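Local coordinates for plasmin and fibronectin-binding protein A (Streptococcus pneumoniae, PDB 4MR0), which acts as a surface adhesin and invasin of the pneumococcus, binding human fibronectin, plasminogen, plasmin and serum albumin, at residues A[195-208]-A[312-324]. Residues are numbered along the deposited sequence; the frame is centred on the assembly and turned at random.
Sequences MTGLFTDDGAQVEW and RKGFPYALNDDGK. With MN (manganese (II) ion), chain F; MN (manganese (II) ion), chain G.
Trp208 lays its indole flat between the two loops, with Ala318 on one face and Gly197 CA on the opposite one. Ala318 CB stands 3.3 Å from the centroid of the five-membered ring, almost on its normal, a CH-pi contact. On the Ala318 side, Phe315 turns its edge toward the six-membered ring in an offset edge-to-face pair, planes at 88°, with Phe315 CE2 3.3 Å from Trp208 CZ3. Within its own loop Trp208 NE1 donates to Leu198 O, a bent bond that joins the packing on both faces in setting the ring's orientation.

Two direct hydrogen bonds, one from a side chain and one between backbones, link the loops. With its chain bent at chi2 (88°), Gln205 brings NE2 to within 2.9 Å of Pro316 O, the donor lying nearly in line with the C=O; the second N-H of the amide meets Asp202 OD1, and OE1 accepts from Gly203 N, so three bonds set the rotation of the amide. Leu319 N reaches Val206 O at 3.0 Å, from above the carbonyl plane. One water bridges Leu198 O, Val206 N and Tyr317 O. Met195 CE packs 3.7 Å from Tyr317 CD1, and the sulfur lies obliquely 5.2 Å from the ring centroid, a Met-aromatic contact, while Tyr317 OH bonds to Gln271.

Thr200 O and Gly314 O each bind a separate manganese, the former with Glu162 and His189, the latter with Gln271, Gln306 and Glu308. Both loops project from the right-handed parallel beta-helix of this adhesin's pectate lyase-like domain, following strands 194-195 and 306-308.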
ATOM      1  N   MET A 195     -14.100  -1.636  13.118  1.00 15.18           N
ATOM      2  CA  MET A 195     -13.104  -2.553  13.678  1.00 14.87           C
ATOM      3  C   MET A 195     -13.720  -3.949  13.821  1.00 16.11           C
ATOM      4  O   MET A 195     -14.941  -4.080  13.946  1.00 15.68           O
ATOM      5  CB  MET A 195     -12.633  -2.069  15.042  1.00 16.49           C
ATOM      6  CG  MET A 195     -11.710  -0.860  14.989  1.00 18.28           C
ATOM      7  SD  MET A 195     -10.930  -0.501  16.588  1.00  0.98           S
ATOM      8  CE  MET A 195     -10.103   1.029  16.278  1.00 16.95           C
ATOM      9  N   THR A 196     -12.884  -4.987  13.779  1.00 15.71           N
ATOM     10  CA  THR A 196     -13.361  -6.362  13.903  1.00 14.21           C
ATOM     11  C   THR A 196     -13.134  -6.908  15.309  1.00 15.22           C
ATOM     12  O   THR A 196     -13.211  -8.116  15.549  1.00 15.93           O
ATOM     13  CB  THR A 196     -12.664  -7.294  12.901  1.00 14.92           C
ATOM     14  OG1 THR A 196     -11.259  -7.322  13.173  1.00 14.91           O
ATOM     15  CG2 THR A 196     -12.901  -6.819  11.474  1.00 14.73           C
ATOM     16  N   GLY A 197     -12.853  -6.006  16.236  1.00 15.90           N
ATOM     17  CA  GLY A 197     -12.639  -6.386  17.619  1.00 16.15           C
ATOM     18  C   GLY A 197     -12.977  -5.195  18.491  1.00 16.66           C
ATOM     19  O   GLY A 197     -13.014  -4.065  18.008  1.00 16.60           O
ATOM     20  N   LEU A 198     -13.212  -5.433  19.776  1.00 17.80           N
ATOM     21  CA  LEU A 198     -13.576  -4.351  20.684  1.00 18.99           C
ATOM     22  C   LEU A 198     -12.444  -3.402  21.055  1.00 18.05           C
ATOM     23  O   LEU A 198     -11.277  -3.786  21.131  1.00 15.41           O
ATOM     24  CB  LEU A 198     -14.176  -4.925  21.971  1.00 23.37           C
ATOM     25  CG  LEU A 198     -15.497  -5.689  21.840  1.00 25.82           C
ATOM     26  CD1 LEU A 198     -15.953  -6.147  23.223  1.00 26.95           C
ATOM     27  CD2 LEU A 198     -16.556  -4.791  21.202  1.00 27.36           C
ATOM     28  N   PHE A 199     -12.820  -2.148  21.275  1.00 17.18           N
ATOM     29  CA  PHE A 199     -11.889  -1.115  21.702  1.00 18.07           C
ATOM     30  C   PHE A 199     -12.699  -0.113  22.520  1.00 17.75           C
ATOM     31  O   PHE A 199     -13.806   0.262  22.134  1.00 18.04           O
ATOM     32  CB  PHE A 199     -11.234  -0.408  20.509  1.00 18.49           C
ATOM     33  CG  PHE A 199     -10.192   0.603  20.914  1.00 18.68           C
ATOM     34  CD1 PHE A 199     -10.565   1.881  21.332  1.00 17.28           C
ATOM     35  CD2 PHE A 199      -8.844   0.251  20.955  1.00 18.49           C
ATOM     36  CE1 PHE A 199      -9.614   2.793  21.785  1.00 17.56           C
ATOM     37  CE2 PHE A 199      -7.881   1.156  21.408  1.00 20.16           C
ATOM     38  CZ  PHE A 199      -8.267   2.429  21.827  1.00 19.70           C
ATOM     39  N   THR A 200     -12.152   0.301  23.657  1.00 17.42           N
ATOM     40  CA  THR A 200     -12.816   1.266  24.526  1.00 16.72           C
ATOM     41  C   THR A 200     -11.912   2.485  24.673  1.00 18.05           C
ATOM     42  O   THR A 200     -12.147   3.525  24.065  1.00 15.96           O
ATOM     43  CB  THR A 200     -13.093   0.662  25.921  1.00 18.22           C
ATOM     44  OG1 THR A 200     -11.899   0.053  26.432  1.00 17.11           O
ATOM     45  CG2 THR A 200     -14.188  -0.389  25.836  1.00 17.19           C
ATOM     46  N   ASP A 201     -10.866   2.348  25.478  1.00 18.71           N
ATOM     47  CA  ASP A 201      -9.918   3.440  25.676  1.00 19.14           C
ATOM     48  C   ASP A 201      -8.512   2.873  25.746  1.00 19.23           C
ATOM     49  O   ASP A 201      -8.327   1.682  26.002  1.00 20.01           O
ATOM     50  CB  ASP A 201     -10.230   4.202  26.967  1.00 19.48           C
ATOM     51  CG  ASP A 201     -11.667   4.698  27.019  1.00 22.17           C
ATOM     52  OD1 ASP A 201     -12.545   3.940  27.486  1.00 22.99           O
ATOM     53  OD2 ASP A 201     -11.923   5.839  26.574  1.00 23.13           O
ATOM     54  N   ASP A 202      -7.520   3.718  25.505  1.00 20.26           N
ATOM     55  CA  ASP A 202      -6.137   3.267  25.555  1.00 21.69           C
ATOM     56  C   ASP A 202      -5.833   2.841  26.990  1.00 21.26           C
ATOM     57  O   ASP A 202      -6.221   3.521  27.945  1.00 22.35           O
ATOM     58  CB  ASP A 202      -5.204   4.393  25.106  1.00 22.95           C
ATOM     59  CG  ASP A 202      -3.766   3.938  24.971  1.00 25.37           C
ATOM     60  OD1 ASP A 202      -3.544   2.771  24.580  1.00 27.15           O
ATOM     61  OD2 ASP A 202      -2.858   4.753  25.239  1.00 26.05           O
ATOM     62  N   GLY A 203      -5.164   1.704  27.138  1.00 18.62           N
ATOM     63  CA  GLY A 203      -4.843   1.201  28.458  1.00 18.61           C
ATOM     64  C   GLY A 203      -5.831   0.130  28.869  1.00 19.12           C
ATOM     65  O   GLY A 203      -5.615  -0.588  29.846  1.00 20.31           O
ATOM     66  N   ALA A 204      -6.918   0.017  28.112  1.00 20.08           N
ATOM     67  CA  ALA A 204      -7.953  -0.977  28.389  1.00 18.77           C
ATOM     68  C   ALA A 204      -8.137  -1.936  27.211  1.00 20.17           C
ATOM     69  O   ALA A 204      -9.175  -2.596  27.100  1.00 20.11           O
ATOM     70  CB  ALA A 204      -9.270  -0.284  28.694  1.00 18.81           C
ATOM     71  N   GLN A 205      -7.140  -2.013  26.333  1.00 19.60           N
ATOM     72  CA  GLN A 205      -7.236  -2.909  25.181  1.00 19.08           C
ATOM     73  C   GLN A 205      -7.465  -4.343  25.629  1.00 19.75           C
ATOM     74  O   GLN A 205      -7.071  -4.732  26.724  1.00 19.93           O
ATOM     75  CB  GLN A 205      -5.967  -2.851  24.323  1.00 20.33           C
ATOM     76  CG  GLN A 205      -5.868  -1.623  23.429  1.00 19.20           C
ATOM     77  CD  GLN A 205      -5.209  -0.448  24.123  1.00 21.87           C
ATOM     78  OE1 GLN A 205      -5.308  -0.293  25.349  1.00 18.38           O
ATOM     79  NE2 GLN A 205      -4.542   0.395  23.343  1.00 15.84           N
ATOM     80  N   VAL A 206      -8.119  -5.122  24.776  1.00 20.72           N
ATOM     81  CA  VAL A 206      -8.384  -6.522  25.070  1.00 19.88           C
ATOM     82  C   VAL A 206      -7.874  -7.354  23.902  1.00 19.58           C
ATOM     83  O   VAL A 206      -7.593  -6.824  22.821  1.00 18.13           O
ATOM     84  CB  VAL A 206      -9.900  -6.800  25.247  1.00 22.64           C
ATOM     85  CG1 VAL A 206     -10.435  -6.063  26.475  1.00 23.56           C
ATOM     86  CG2 VAL A 206     -10.659  -6.371  23.997  1.00 23.91           C
ATOM     87  N   GLU A 207      -7.746  -8.656  24.124  1.00 19.00           N
ATOM     88  CA  GLU A 207      -7.298  -9.566  23.079  1.00 20.20           C
ATOM     89  C   GLU A 207      -8.451  -9.729  22.086  1.00 19.87           C
ATOM     90  O   GLU A 207      -9.604  -9.879  22.493  1.00 19.88           O
ATOM     91  CB  GLU A 207      -6.954 -10.922  23.697  1.00 22.11           C
ATOM     92  CG  GLU A 207      -6.403 -11.945  22.723  1.00 26.32           C
ATOM     93  CD  GLU A 207      -4.912 -11.786  22.465  1.00 26.43           C
ATOM     94  OE1 GLU A 207      -4.286 -10.875  23.049  1.00 28.36           O
ATOM     95  OE2 GLU A 207      -4.365 -12.581  21.675  1.00 27.47           O
ATOM     96  N   TRP A 208      -8.154  -9.675  20.790  1.00 18.85           N
ATOM     97  CA  TRP A 208      -9.193  -9.851  19.775  1.00 18.05           C
ATOM     98  C   TRP A 208      -9.262 -11.323  19.380  1.00 17.40           C
ATOM     99  O   TRP A 208      -8.270 -11.898  18.941  1.00 18.26           O
ATOM    100  CB  TRP A 208      -8.889  -9.012  18.520  1.00 18.74           C
ATOM    101  CG  TRP A 208      -9.230  -7.552  18.645  1.00 18.05           C
ATOM    102  CD1 TRP A 208      -9.450  -6.858  19.800  1.00 19.79           C
ATOM    103  CD2 TRP A 208      -9.323  -6.592  17.575  1.00 17.24           C
ATOM    104  NE1 TRP A 208      -9.680  -5.526  19.519  1.00 19.81           N
ATOM    105  CE2 TRP A 208      -9.617  -5.339  18.170  1.00 18.01           C
ATOM    106  CE3 TRP A 208      -9.216  -6.679  16.183  1.00 16.71           C
ATOM    107  CZ2 TRP A 208      -9.764  -4.169  17.409  1.00 17.71           C
ATOM    108  CZ3 TRP A 208      -9.368  -5.510  15.425  1.00 17.74           C
ATOM    109  CH2 TRP A 208      -9.651  -4.277  16.044  1.00 18.94           C
ATOM    110  N   ARG A 312       1.240  -5.169  18.714  1.00 18.40           N
ATOM    111  CA  ARG A 312       0.680  -3.988  19.351  1.00 20.32           C
ATOM    112  C   ARG A 312       1.273  -2.714  18.746  1.00 20.83           C
ATOM    113  O   ARG A 312       0.600  -1.686  18.655  1.00 19.54           O
ATOM    114  CB  ARG A 312       0.915  -4.058  20.866  1.00 22.07           C
ATOM    115  CG  ARG A 312       0.160  -5.214  21.509  1.00 24.86           C
ATOM    116  CD  ARG A 312       0.456  -5.366  22.998  1.00 29.37           C
ATOM    117  NE  ARG A 312      -0.064  -4.258  23.791  1.00 31.82           N
ATOM    118  CZ  ARG A 312       0.019  -4.197  25.118  1.00 34.98           C
ATOM    119  NH1 ARG A 312       0.600  -5.182  25.794  1.00 34.31           N
ATOM    120  NH2 ARG A 312      -0.475  -3.154  25.773  1.00 33.32           N
ATOM    121  N   LYS A 313       2.524  -2.800  18.306  1.00 20.04           N
ATOM    122  CA  LYS A 313       3.204  -1.665  17.692  1.00 21.61           C
ATOM    123  C   LYS A 313       2.485  -1.220  16.413  1.00 20.86           C
ATOM    124  O   LYS A 313       2.224  -0.034  16.216  1.00 19.61           O
ATOM    125  CB  LYS A 313       4.653  -2.043  17.367  1.00 25.42           C
ATOM    126  CG  LYS A 313       5.441  -0.960  16.633  1.00 30.57           C
ATOM    127  CD  LYS A 313       5.710   0.244  17.524  1.00 35.77           C
ATOM    128  CE  LYS A 313       6.373   1.376  16.743  1.00 38.97           C
ATOM    129  NZ  LYS A 313       7.627   0.933  16.057  1.00 40.58           N
ATOM    130  N   GLY A 314       2.162  -2.174  15.544  1.00 19.72           N
ATOM    131  CA  GLY A 314       1.473  -1.830  14.311  1.00 18.33           C
ATOM    132  C   GLY A 314      -0.048  -1.880  14.403  1.00 17.98           C
ATOM    133  O   GLY A 314      -0.742  -1.380  13.526  1.00 17.00           O
ATOM    134  N   PHE A 315      -0.579  -2.484  15.460  1.00 15.37           N
ATOM    135  CA  PHE A 315      -2.029  -2.600  15.612  1.00 14.99           C
ATOM    136  C   PHE A 315      -2.350  -2.381  17.096  1.00 14.63           C
ATOM    137  O   PHE A 315      -2.703  -3.314  17.817  1.00 15.99           O
ATOM    138  CB  PHE A 315      -2.476  -3.999  15.148  1.00 14.96           C
ATOM    139  CG  PHE A 315      -3.908  -4.071  14.702  1.00 15.38           C
ATOM    140  CD1 PHE A 315      -4.291  -3.572  13.457  1.00 14.88           C
ATOM    141  CD2 PHE A 315      -4.879  -4.621  15.532  1.00 15.81           C
ATOM    142  CE1 PHE A 315      -5.623  -3.626  13.047  1.00 15.45           C
ATOM    143  CE2 PHE A 315      -6.211  -4.680  15.135  1.00 14.66           C
ATOM    144  CZ  PHE A 315      -6.585  -4.176  13.885  1.00 15.28           C
ATOM    145  N   PRO A 316      -2.232  -1.130  17.562  1.00 16.29           N
ATOM    146  CA  PRO A 316      -2.481  -0.728  18.952  1.00 17.39           C
ATOM    147  C   PRO A 316      -3.920  -0.806  19.451  1.00 17.81           C
ATOM    148  O   PRO A 316      -4.201  -0.423  20.589  1.00 21.78           O
ATOM    149  CB  PRO A 316      -1.931   0.697  18.992  1.00 17.47           C
ATOM    150  CG  PRO A 316      -2.264   1.206  17.625  1.00 18.21           C
ATOM    151  CD  PRO A 316      -1.886   0.040  16.730  1.00 15.39           C
ATOM    152  N   TYR A 317      -4.816  -1.329  18.624  1.00 16.58           N
ATOM    153  CA  TYR A 317      -6.228  -1.433  18.979  1.00 17.17           C
ATOM    154  C   TYR A 317      -6.564  -2.676  19.789  1.00 17.34           C
ATOM    155  O   TYR A 317      -7.665  -2.790  20.325  1.00 17.53           O
ATOM    156  CB  TYR A 317      -7.067  -1.408  17.701  1.00 17.18           C
ATOM    157  CG  TYR A 317      -6.510  -0.424  16.703  1.00 17.32           C
ATOM    158  CD1 TYR A 317      -6.503   0.942  16.978  1.00 18.78           C
ATOM    159  CD2 TYR A 317      -5.899  -0.867  15.527  1.00 16.54           C
ATOM    160  CE1 TYR A 317      -5.894   1.849  16.116  1.00 18.12           C
ATOM    161  CE2 TYR A 317      -5.286   0.027  14.658  1.00 14.70           C
ATOM    162  CZ  TYR A 317      -5.285   1.384  14.962  1.00 17.04           C
ATOM    163  OH  TYR A 317      -4.653   2.276  14.133  1.00 18.61           O
ATOM    164  N   ALA A 318      -5.615  -3.604  19.873  1.00 17.92           N
ATOM    165  CA  ALA A 318      -5.826  -4.838  20.612  1.00 17.98           C
ATOM    166  C   ALA A 318      -4.548  -5.276  21.325  1.00 18.99           C
ATOM    167  O   ALA A 318      -3.483  -4.674  21.139  1.00 18.26           O
ATOM    168  CB  ALA A 318      -6.301  -5.938  19.662  1.00 17.84           C
ATOM    169  N   LEU A 319      -4.665  -6.321  22.137  1.00 18.68           N
ATOM    170  CA  LEU A 319      -3.534  -6.850  22.886  1.00 20.69           C
ATOM    171  C   LEU A 319      -2.706  -7.877  22.117  1.00 19.90           C
ATOM    172  O   LEU A 319      -1.576  -8.168  22.509  1.00 19.11           O
ATOM    173  CB  LEU A 319      -4.010  -7.488  24.194  1.00 21.61           C
ATOM    174  CG  LEU A 319      -4.528  -6.553  25.284  1.00 22.85           C
ATOM    175  CD1 LEU A 319      -4.978  -7.395  26.464  1.00 23.62           C
ATOM    176  CD2 LEU A 319      -3.438  -5.562  25.697  1.00 20.33           C
ATOM    177  N   ASN A 320      -3.262  -8.424  21.038  1.00 19.94           N
ATOM    178  CA  ASN A 320      -2.553  -9.428  20.236  1.00 20.16           C
ATOM    179  C   ASN A 320      -1.149  -8.938  19.921  1.00 20.48           C
ATOM    180  O   ASN A 320      -0.977  -7.882  19.319  1.00 20.29           O
ATOM    181  CB  ASN A 320      -3.311  -9.708  18.937  1.00 19.10           C
ATOM    182  CG  ASN A 320      -4.730 -10.187  19.183  1.00 19.52           C
ATOM    183  OD1 ASN A 320      -5.144 -11.233  18.679  1.00 20.11           O
ATOM    184  ND2 ASN A 320      -5.484  -9.417  19.955  1.00 17.80           N
ATOM    185  N   ASP A 321      -0.139  -9.715  20.309  1.00 20.81           N
ATOM    186  CA  ASP A 321       1.234  -9.288  20.090  1.00 21.42           C
ATOM    187  C   ASP A 321       2.200 -10.410  19.688  1.00 23.42           C
ATOM    188  O   ASP A 321       3.399 -10.310  19.952  1.00 23.70           O
ATOM    189  CB  ASP A 321       1.720  -8.598  21.373  1.00 22.48           C
ATOM    190  CG  ASP A 321       2.885  -7.659  21.144  1.00 23.43           C
ATOM    191  OD1 ASP A 321       2.920  -6.963  20.104  1.00 22.68           O
ATOM    192  OD2 ASP A 321       3.761  -7.596  22.031  1.00 24.86           O
ATOM    193  N   ASP A 322       1.708 -11.473  19.050  1.00 23.07           N
ATOM    194  CA  ASP A 322       2.624 -12.543  18.660  1.00 24.29           C
ATOM    195  C   ASP A 322       3.071 -12.531  17.199  1.00 22.80           C
ATOM    196  O   ASP A 322       3.640 -13.510  16.715  1.00 22.50           O
ATOM    197  CB  ASP A 322       2.065 -13.927  19.023  1.00 28.84           C
ATOM    198  CG  ASP A 322       0.657 -14.147  18.525  1.00 33.79           C
ATOM    199  OD1 ASP A 322       0.347 -13.742  17.384  1.00 36.34           O
ATOM    200  OD2 ASP A 322      -0.138 -14.751  19.278  1.00 36.52           O
ATOM    201  N   GLY A 323       2.822 -11.424  16.505  1.00 19.94           N
ATOM    202  CA  GLY A 323       3.250 -11.299  15.121  1.00 18.71           C
ATOM    203  C   GLY A 323       2.574 -12.161  14.064  1.00 19.15           C
ATOM    204  O   GLY A 323       3.189 -12.476  13.040  1.00 18.72           O
ATOM    205  N   LYS A 324       1.318 -12.537  14.293  1.00 17.52           N
ATOM    206  CA  LYS A 324       0.568 -13.352  13.337  1.00 16.73           C
ATOM    207  C   LYS A 324       0.575 -12.652  11.970  1.00 14.85           C
ATOM    208  O   LYS A 324       0.311 -11.459  11.873  1.00 14.90           O
ATOM    209  CB  LYS A 324      -0.868 -13.525  13.838  1.00 18.76           C
ATOM    210  CG  LYS A 324      -1.714 -14.498  13.044  1.00 21.73           C
ATOM    211  CD  LYS A 324      -3.104 -14.593  13.647  1.00 25.52           C
ATOM    212  CE  LYS A 324      -3.953 -15.608  12.915  1.00 28.50           C
ATOM    213  NZ  LYS A 324      -4.099 -15.245  11.480  1.00 34.55           N
TER
HETATM  214 MN    MN F 704     -13.754   4.549  22.895  1.00 19.46          MN
HETATM  215 MN    MN G 705      -0.943  -0.689  11.468  1.00 23.86          MN
HETATM  216  O   HOH W   1      -9.009  -3.373  22.623  1.00 18.75           O
HETATM  217  O   HOH W   2     -14.215   2.760  21.387  1.00 19.24           O
HETATM  218  O   HOH W   3     -13.671   6.363  24.442  1.00 14.80           O
HETATM  219  O   HOH W   4      -1.947 -12.760  20.506  1.00 29.81           O
HETATM  220  O   HOH W   5     -15.310   3.466  24.139  1.00 21.67           O